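PDB 4OOB: 3-hydroxyacyl-thioester dehydratase X from Mycobacterium tuberculosis, which catalyses the reversible hydration of trans-2-enoyl-CoA to (3R)-3-hydroxyacyl-CoA, with a preference for C8 to C12 acyl chains. Local coordinates for residues Phe59-Thr71 with Asp170-Phe184. Sequence-based numbering, arbitrary orientation.
Sequences FDFPFAAMGAIHT and DHNPIHTNPIAAKLF
D170 and A64 meet through a straight hydrogen bond, A64 N donating to D170 OD1 at 2.9 Å with an angle of 171° at the hydrogen. The donor stands well above the carboxylate plane. N172 N reaches the same oxygen from the opposite face, nearly in line with the C-O bond, and closes an Asx turn. Two amides thus grip OD1, while OD2 rests against the methyl of A64 (OD2 to CB 3.5 Å). CG of D170 lies anti to its own N (chi1 177°), which carries the carboxylate across to 59-71. One residue on, H171 N donates to P62 O (2.9 Å), the carbonyl of the residue at the centre of an inverse gamma turn; ND1 adds a weak bond to that oxygen, which lies at the imidazole edge. The F63 side chain crosses that of H171 obliquely, CD1 3.4 Å from H171 CB, and the ring's edge is turned to H171 O, which lies in its plane.

Farther along, N172 lays its amide against the type II turn 65-68. OD1 receives weak bonds from G67 N and, within its own segment, I174 N. M66 runs from this turn across P173 and F184 at roughly right angles, its CG 3.8 Å from both P173 CG and F184 CE2. SD makes an oblique Met-aromatic contact with the phenyl. G67 CA lies over a face of F184, 4.0 Å from the ring centroid, in a CH-pi contact, and CG2 of I174 packs against the glycine backbone.

In this hotdog fold the contact joins the link between helix 43-57 and strand 69-77 to the loop leading into helix 178-183, which N177 caps, and to F184 just after it. F49 of helix 43-57 touches A64 and D170, helix 158-167 meets H171 through A165, and strand 116-128 pairs alongside I69 and T71.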
ATOM      1  N   PHE A  59      10.395  17.965  -5.049  1.00 30.29           N
ATOM      2  CA  PHE A  59      10.158  18.586  -3.719  1.00 33.29           C
ATOM      3  C   PHE A  59       9.327  17.615  -2.854  1.00 38.93           C
ATOM      4  O   PHE A  59       8.829  16.587  -3.363  1.00 39.69           O
ATOM      5  CB  PHE A  59       9.488  19.959  -3.849  1.00 31.41           C
ATOM      6  CG  PHE A  59       8.373  20.001  -4.846  1.00 30.87           C
ATOM      7  CD1 PHE A  59       7.111  19.495  -4.536  1.00 29.22           C
ATOM      8  CD2 PHE A  59       8.572  20.538  -6.093  1.00 30.00           C
ATOM      9  CE1 PHE A  59       6.082  19.526  -5.463  1.00 28.75           C
ATOM     10  CE2 PHE A  59       7.548  20.556  -7.017  1.00 30.90           C
ATOM     11  CZ  PHE A  59       6.295  20.041  -6.711  1.00 28.22           C
ATOM     12  N   ASP A  60       9.145  17.894  -1.564  1.00 42.16           N
ATOM     13  CA  ASP A  60       8.808  16.764  -0.671  1.00 43.59           C
ATOM     14  C   ASP A  60       7.377  16.124  -0.877  1.00 39.85           C
ATOM     15  O   ASP A  60       7.229  14.899  -0.648  1.00 34.91           O
ATOM     16  CB  ASP A  60       9.193  17.038   0.804  1.00 48.16           C
ATOM     17  CG  ASP A  60       9.678  15.756   1.530  1.00 49.82           C
ATOM     18  OD1 ASP A  60      10.883  15.559   1.751  1.00 48.86           O
ATOM     19  OD2 ASP A  60       8.839  14.905   1.864  1.00 57.23           O
ATOM     20  N   PHE A  61       6.378  16.895  -1.350  1.00 32.53           N
ATOM     21  CA  PHE A  61       5.056  16.315  -1.882  1.00 31.13           C
ATOM     22  C   PHE A  61       4.450  14.986  -1.268  1.00 26.88           C
ATOM     23  O   PHE A  61       4.718  13.873  -1.738  1.00 28.33           O
ATOM     24  CB  PHE A  61       5.200  16.124  -3.409  1.00 27.96           C
ATOM     25  CG  PHE A  61       3.929  16.299  -4.187  1.00 27.50           C
ATOM     26  CD1 PHE A  61       3.376  17.546  -4.351  1.00 26.82           C
ATOM     27  CD2 PHE A  61       3.321  15.211  -4.821  1.00 26.98           C
ATOM     28  CE1 PHE A  61       2.224  17.717  -5.085  1.00 27.25           C
ATOM     29  CE2 PHE A  61       2.172  15.375  -5.580  1.00 26.95           C
ATOM     30  CZ  PHE A  61       1.612  16.625  -5.711  1.00 27.14           C
ATOM     31  N   PRO A  62       3.620  15.089  -0.229  1.00 25.44           N
ATOM     32  CA  PRO A  62       2.962  13.933   0.397  1.00 23.41           C
ATOM     33  C   PRO A  62       1.562  13.568  -0.270  1.00 22.60           C
ATOM     34  O   PRO A  62       0.475  13.723   0.329  1.00 19.01           O
ATOM     35  CB  PRO A  62       2.783  14.432   1.834  1.00 24.62           C
ATOM     36  CG  PRO A  62       2.364  15.860   1.606  1.00 24.71           C
ATOM     37  CD  PRO A  62       3.200  16.340   0.422  1.00 26.86           C
ATOM     38  N   PHE A  63       1.642  13.136  -1.532  1.00 21.24           N
ATOM     39  CA  PHE A  63       0.483  12.761  -2.344  1.00 20.11           C
ATOM     40  C   PHE A  63       1.037  11.864  -3.430  1.00 18.57           C
ATOM     41  O   PHE A  63       2.102  12.149  -4.014  1.00 18.66           O
ATOM     42  CB  PHE A  63      -0.228  13.925  -3.100  1.00 19.21           C
ATOM     43  CG  PHE A  63      -0.391  15.223  -2.337  1.00 19.33           C
ATOM     44  CD1 PHE A  63      -1.616  15.586  -1.799  1.00 18.37           C
ATOM     45  CD2 PHE A  63       0.654  16.143  -2.271  1.00 19.71           C
ATOM     46  CE1 PHE A  63      -1.780  16.781  -1.151  1.00 18.20           C
ATOM     47  CE2 PHE A  63       0.502  17.358  -1.610  1.00 19.41           C
ATOM     48  CZ  PHE A  63      -0.715  17.671  -1.041  1.00 19.16           C
ATOM     49  N   ALA A  64       0.285  10.812  -3.739  1.00 17.13           N
ATOM     50  CA  ALA A  64       0.480  10.092  -4.981  1.00 15.58           C
ATOM     51  C   ALA A  64      -0.100  11.045  -5.999  1.00 14.80           C
ATOM     52  O   ALA A  64      -0.949  11.871  -5.667  1.00 13.63           O
ATOM     53  CB  ALA A  64      -0.255   8.757  -4.968  1.00 15.35           C
ATOM     54  N   ALA A  65       0.393  10.976  -7.227  1.00 15.12           N
ATOM     55  CA  ALA A  65      -0.126  11.864  -8.290  1.00 16.14           C
ATOM     56  C   ALA A  65      -1.609  11.621  -8.336  1.00 16.49           C
ATOM     57  O   ALA A  65      -2.113  10.465  -8.097  1.00 15.98           O
ATOM     58  CB  ALA A  65       0.513  11.583  -9.661  1.00 16.34           C
ATOM     59  N   MET A  66      -2.320  12.695  -8.638  1.00 16.82           N
ATOM     60  CA  MET A  66      -3.751  12.683  -8.530  1.00 17.41           C
ATOM     61  C   MET A  66      -4.244  11.649  -9.510  1.00 16.66           C
ATOM     62  O   MET A  66      -3.794  11.554 -10.641  1.00 16.78           O
ATOM     63  CB  MET A  66      -4.315  14.074  -8.811  1.00 19.17           C
ATOM     64  CG  MET A  66      -5.680  14.309  -8.179  1.00 19.96           C
ATOM     65  SD  MET A  66      -6.282  15.970  -8.534  1.00 21.71           S
ATOM     66  CE  MET A  66      -4.996  17.078  -8.015  1.00 21.69           C
ATOM     67  N   GLY A  67      -5.122  10.797  -9.069  1.00 16.89           N
ATOM     68  CA  GLY A  67      -5.625   9.807  -9.977  1.00 18.11           C
ATOM     69  C   GLY A  67      -4.796   8.534 -10.178  1.00 18.81           C
ATOM     70  O   GLY A  67      -5.435   7.507 -10.556  1.00 17.85           O
ATOM     71  N   ALA A  68      -3.432   8.604  -9.966  1.00 17.40           N
ATOM     72  CA  ALA A  68      -2.541   7.423  -9.908  1.00 15.96           C
ATOM     73  C   ALA A  68      -3.228   6.275  -9.228  1.00 14.57           C
ATOM     74  O   ALA A  68      -3.998   6.462  -8.294  1.00 13.83           O
ATOM     75  CB  ALA A  68      -1.297   7.703  -9.120  1.00 15.84           C
ATOM     76  N   ILE A  69      -2.905   5.083  -9.661  1.00 13.88           N
ATOM     77  CA  ILE A  69      -3.540   3.903  -9.112  1.00 13.65           C
ATOM     78  C   ILE A  69      -2.411   2.988  -8.689  1.00 13.03           C
ATOM     79  O   ILE A  69      -1.528   2.714  -9.482  1.00 11.96           O
ATOM     80  CB  ILE A  69      -4.410   3.221 -10.178  1.00 14.33           C
ATOM     81  CG1 ILE A  69      -5.496   4.194 -10.672  1.00 14.55           C
ATOM     82  CG2 ILE A  69      -4.996   1.895  -9.643  1.00 15.23           C
ATOM     83  CD1 ILE A  69      -6.341   3.631 -11.840  1.00 15.48           C
ATOM     84  N   HIS A  70      -2.449   2.555  -7.431  1.00 12.17           N
ATOM     85  CA  HIS A  70      -1.488   1.610  -6.922  1.00 11.92           C
ATOM     86  C   HIS A  70      -1.886   0.184  -7.439  1.00 11.64           C
ATOM     87  O   HIS A  70      -2.950  -0.354  -7.122  1.00 10.98           O
ATOM     88  CB  HIS A  70      -1.460   1.711  -5.385  1.00 11.41           C
ATOM     89  CG  HIS A  70      -0.280   1.073  -4.765  1.00 11.43           C
ATOM     90  ND1 HIS A  70       0.009   1.170  -3.421  1.00 11.38           N
ATOM     91  CD2 HIS A  70       0.699   0.324  -5.302  1.00 11.76           C
ATOM     92  CE1 HIS A  70       1.110   0.500  -3.158  1.00 11.11           C
ATOM     93  NE2 HIS A  70       1.532  -0.043  -4.280  1.00 11.77           N
ATOM     94  N   THR A  71      -1.002  -0.445  -8.201  1.00 11.38           N
ATOM     95  CA  THR A  71      -1.337  -1.735  -8.776  1.00 11.49           C
ATOM     96  C   THR A  71      -0.696  -2.903  -8.026  1.00 12.19           C
ATOM     97  O   THR A  71      -1.328  -3.928  -7.930  1.00 12.27           O
ATOM     98  CB  THR A  71      -0.934  -1.802 -10.249  1.00 11.47           C
ATOM     99  OG1 THR A  71       0.406  -1.376 -10.354  1.00 11.04           O
ATOM    100  CG2 THR A  71      -1.824  -0.832 -11.147  1.00 11.34           C
ATOM    101  N   ASP A 170       0.120  10.052   2.173  1.00 26.49           N
ATOM    102  CA  ASP A 170      -0.458  10.160   0.813  1.00 22.99           C
ATOM    103  C   ASP A 170      -1.822  10.825   0.927  1.00 22.39           C
ATOM    104  O   ASP A 170      -2.766  10.180   1.352  1.00 23.95           O
ATOM    105  CB  ASP A 170      -0.569   8.779   0.159  1.00 21.81           C
ATOM    106  CG  ASP A 170      -1.239   8.808  -1.233  1.00 21.23           C
ATOM    107  OD1 ASP A 170      -1.598   9.929  -1.678  1.00 21.78           O
ATOM    108  OD2 ASP A 170      -1.421   7.725  -1.875  1.00 17.62           O
ATOM    109  N   HIS A 171      -1.891  12.122   0.585  1.00 19.68           N
ATOM    110  CA  HIS A 171      -3.142  12.898   0.537  1.00 18.80           C
ATOM    111  C   HIS A 171      -3.773  13.017  -0.892  1.00 17.17           C
ATOM    112  O   HIS A 171      -4.559  13.905  -1.113  1.00 17.07           O
ATOM    113  CB  HIS A 171      -2.928  14.340   1.078  1.00 18.46           C
ATOM    114  CG  HIS A 171      -2.663  14.426   2.555  1.00 18.85           C
ATOM    115  ND1 HIS A 171      -1.398  14.304   3.107  1.00 19.44           N
ATOM    116  CD2 HIS A 171      -3.499  14.657   3.592  1.00 18.71           C
ATOM    117  CE1 HIS A 171      -1.476  14.424   4.415  1.00 18.00           C
ATOM    118  NE2 HIS A 171      -2.736  14.661   4.727  1.00 18.76           N
ATOM    119  N   ASN A 172      -3.421  12.149  -1.830  1.00 16.02           N
ATOM    120  CA  ASN A 172      -4.026  12.144  -3.176  1.00 16.12           C
ATOM    121  C   ASN A 172      -5.534  12.237  -2.991  1.00 15.40           C
ATOM    122  O   ASN A 172      -6.164  11.333  -2.397  1.00 15.63           O
ATOM    123  CB  ASN A 172      -3.568  10.883  -3.926  1.00 16.82           C
ATOM    124  CG  ASN A 172      -4.292  10.628  -5.227  1.00 16.87           C
ATOM    125  OD1 ASN A 172      -5.002  11.436  -5.708  1.00 17.21           O
ATOM    126  ND2 ASN A 172      -4.094   9.443  -5.786  1.00 16.71           N
ATOM    127  N   PRO A 173      -6.119  13.379  -3.430  1.00 14.93           N
ATOM    128  CA  PRO A 173      -7.530  13.713  -3.156  1.00 14.19           C
ATOM    129  C   PRO A 173      -8.597  12.851  -3.827  1.00 13.68           C
ATOM    130  O   PRO A 173      -9.816  13.136  -3.640  1.00 13.33           O
ATOM    131  CB  PRO A 173      -7.651  15.151  -3.641  1.00 14.48           C
ATOM    132  CG  PRO A 173      -6.584  15.337  -4.647  1.00 14.33           C
ATOM    133  CD  PRO A 173      -5.495  14.354  -4.346  1.00 14.25           C
ATOM    134  N   ILE A 174      -8.206  11.862  -4.639  1.00 12.54           N
ATOM    135  CA  ILE A 174      -9.221  10.907  -5.138  1.00 12.38           C
ATOM    136  C   ILE A 174      -9.739  10.007  -4.011  1.00 12.37           C
ATOM    137  O   ILE A 174     -10.744   9.371  -4.178  1.00 12.35           O
ATOM    138  CB  ILE A 174      -8.734   9.984  -6.249  1.00 12.39           C
ATOM    139  CG1 ILE A 174      -7.678   9.013  -5.651  1.00 12.17           C
ATOM    140  CG2 ILE A 174      -8.178  10.762  -7.448  1.00 12.39           C
ATOM    141  CD1 ILE A 174      -7.044   8.105  -6.661  1.00 12.08           C
ATOM    142  N   HIS A 175      -9.045   9.927  -2.884  1.00 13.28           N
ATOM    143  CA  HIS A 175      -9.531   9.188  -1.681  1.00 13.95           C
ATOM    144  C   HIS A 175     -10.398  10.015  -0.740  1.00 14.85           C
ATOM    145  O   HIS A 175     -11.050   9.452   0.119  1.00 15.67           O
ATOM    146  CB  HIS A 175      -8.335   8.681  -0.889  1.00 14.10           C
ATOM    147  CG  HIS A 175      -7.365   7.955  -1.732  1.00 14.59           C
ATOM    148  ND1 HIS A 175      -6.063   8.381  -1.909  1.00 15.68           N
ATOM    149  CD2 HIS A 175      -7.525   6.877  -2.523  1.00 14.03           C
ATOM    150  CE1 HIS A 175      -5.456   7.570  -2.744  1.00 14.57           C
ATOM    151  NE2 HIS A 175      -6.323   6.654  -3.129  1.00 14.79           N
ATOM    152  N   THR A 176     -10.421  11.350  -0.905  1.00 15.88           N
ATOM    153  CA  THR A 176     -11.125  12.245   0.041  1.00 16.33           C
ATOM    154  C   THR A 176     -12.108  13.259  -0.574  1.00 17.23           C
ATOM    155  O   THR A 176     -13.035  13.683   0.111  1.00 17.75           O
ATOM    156  CB  THR A 176     -10.123  13.004   0.933  1.00 15.66           C
ATOM    157  OG1 THR A 176      -9.326  13.852   0.120  1.00 15.59           O
ATOM    158  CG2 THR A 176      -9.194  12.023   1.611  1.00 15.40           C
ATOM    159  N   ASN A 177     -11.935  13.633  -1.836  1.00 17.38           N
ATOM    160  CA  ASN A 177     -12.816  14.594  -2.473  1.00 18.71           C
ATOM    161  C   ASN A 177     -13.465  14.032  -3.726  1.00 18.63           C
ATOM    162  O   ASN A 177     -12.771  13.718  -4.686  1.00 19.78           O
ATOM    163  CB  ASN A 177     -12.048  15.867  -2.802  1.00 19.90           C
ATOM    164  CG  ASN A 177     -12.950  16.996  -3.263  1.00 21.42           C
ATOM    165  OD1 ASN A 177     -14.035  16.796  -3.783  1.00 26.53           O
ATOM    166  ND2 ASN A 177     -12.496  18.168  -3.088  1.00 21.44           N
ATOM    167  N   PRO A 178     -14.809  13.939  -3.737  1.00 18.97           N
ATOM    168  CA  PRO A 178     -15.467  13.253  -4.844  1.00 18.97           C
ATOM    169  C   PRO A 178     -15.230  13.865  -6.195  1.00 18.50           C
ATOM    170  O   PRO A 178     -15.225  13.146  -7.146  1.00 18.18           O
ATOM    171  CB  PRO A 178     -16.953  13.324  -4.496  1.00 20.04           C
ATOM    172  CG  PRO A 178     -17.020  13.632  -3.018  1.00 20.18           C
ATOM    173  CD  PRO A 178     -15.740  14.299  -2.644  1.00 19.19           C
ATOM    174  N   ILE A 179     -15.027  15.174  -6.255  1.00 18.69           N
ATOM    175  CA  ILE A 179     -14.771  15.868  -7.496  1.00 19.55           C
ATOM    176  C   ILE A 179     -13.449  15.324  -8.068  1.00 18.68           C
ATOM    177  O   ILE A 179     -13.434  14.804  -9.173  1.00 17.34           O
ATOM    178  CB  ILE A 179     -14.779  17.415  -7.301  1.00 21.04           C
ATOM    179  CG1 ILE A 179     -16.192  17.910  -6.914  1.00 22.98           C
ATOM    180  CG2 ILE A 179     -14.339  18.115  -8.561  1.00 21.17           C
ATOM    181  CD1 ILE A 179     -16.253  19.334  -6.354  1.00 24.48           C
ATOM    182  N   ALA A 180     -12.365  15.388  -7.296  1.00 17.91           N
ATOM    183  CA  ALA A 180     -11.081  14.773  -7.713  1.00 17.62           C
ATOM    184  C   ALA A 180     -11.225  13.309  -8.205  1.00 17.39           C
ATOM    185  O   ALA A 180     -10.650  12.939  -9.230  1.00 16.60           O
ATOM    186  CB  ALA A 180     -10.079  14.830  -6.573  1.00 17.70           C
ATOM    187  N   ALA A 181     -11.989  12.491  -7.470  1.00 17.20           N
ATOM    188  CA  ALA A 181     -12.191  11.108  -7.845  1.00 17.73           C
ATOM    189  C   ALA A 181     -12.840  11.042  -9.243  1.00 18.50           C
ATOM    190  O   ALA A 181     -12.384  10.319 -10.145  1.00 17.62           O
ATOM    191  CB  ALA A 181     -13.051  10.402  -6.811  1.00 17.74           C
ATOM    192  N   LYS A 182     -13.870  11.853  -9.419  1.00 19.72           N
ATOM    193  CA  LYS A 182     -14.643  11.851 -10.642  1.00 21.83           C
ATOM    194  C   LYS A 182     -13.794  12.299 -11.839  1.00 21.12           C
ATOM    195  O   LYS A 182     -13.891  11.725 -12.890  1.00 22.28           O
ATOM    196  CB  LYS A 182     -15.855  12.755 -10.497  1.00 24.05           C
ATOM    197  CG  LYS A 182     -16.925  12.460 -11.512  1.00 27.90           C
ATOM    198  CD  LYS A 182     -17.993  11.546 -10.928  1.00 31.97           C
ATOM    199  CE  LYS A 182     -18.473  10.507 -11.941  1.00 34.29           C
ATOM    200  NZ  LYS A 182     -18.997  11.192 -13.150  1.00 35.05           N
ATOM    201  N   LEU A 183     -12.940  13.297 -11.658  1.00 20.18           N
ATOM    202  CA  LEU A 183     -12.026  13.763 -12.702  1.00 19.85           C
ATOM    203  C   LEU A 183     -11.091  12.672 -13.199  1.00 18.31           C
ATOM    204  O   LEU A 183     -10.558  12.778 -14.283  1.00 17.07           O
ATOM    205  CB  LEU A 183     -11.155  14.895 -12.151  1.00 21.55           C
ATOM    206  CG  LEU A 183     -11.608  16.320 -12.378  1.00 23.95           C
ATOM    207  CD1 LEU A 183     -13.096  16.452 -12.181  1.00 25.17           C
ATOM    208  CD2 LEU A 183     -10.838  17.298 -11.512  1.00 24.22           C
ATOM    209  N   PHE A 184     -10.856  11.651 -12.370  1.00 18.28           N
ATOM    210  CA  PHE A 184      -9.964  10.579 -12.723  1.00 17.66           C
ATOM    211  C   PHE A 184     -10.648   9.227 -12.910  1.00 17.22           C
ATOM    212  O   PHE A 184     -10.004   8.185 -12.839  1.00 16.79           O
ATOM    213  CB  PHE A 184      -8.752  10.546 -11.765  1.00 18.21           C
ATOM    214  CG  PHE A 184      -7.757  11.656 -12.065  1.00 18.94           C
ATOM    215  CD1 PHE A 184      -6.850  11.522 -13.126  1.00 19.49           C
ATOM    216  CD2 PHE A 184      -7.820  12.874 -11.393  1.00 18.94           C
ATOM    217  CE1 PHE A 184      -5.977  12.535 -13.440  1.00 19.34           C
ATOM    218  CE2 PHE A 184      -6.941  13.903 -11.710  1.00 20.17           C
ATOM    219  CZ  PHE A 184      -6.008  13.735 -12.725  1.00 20.20           C
TER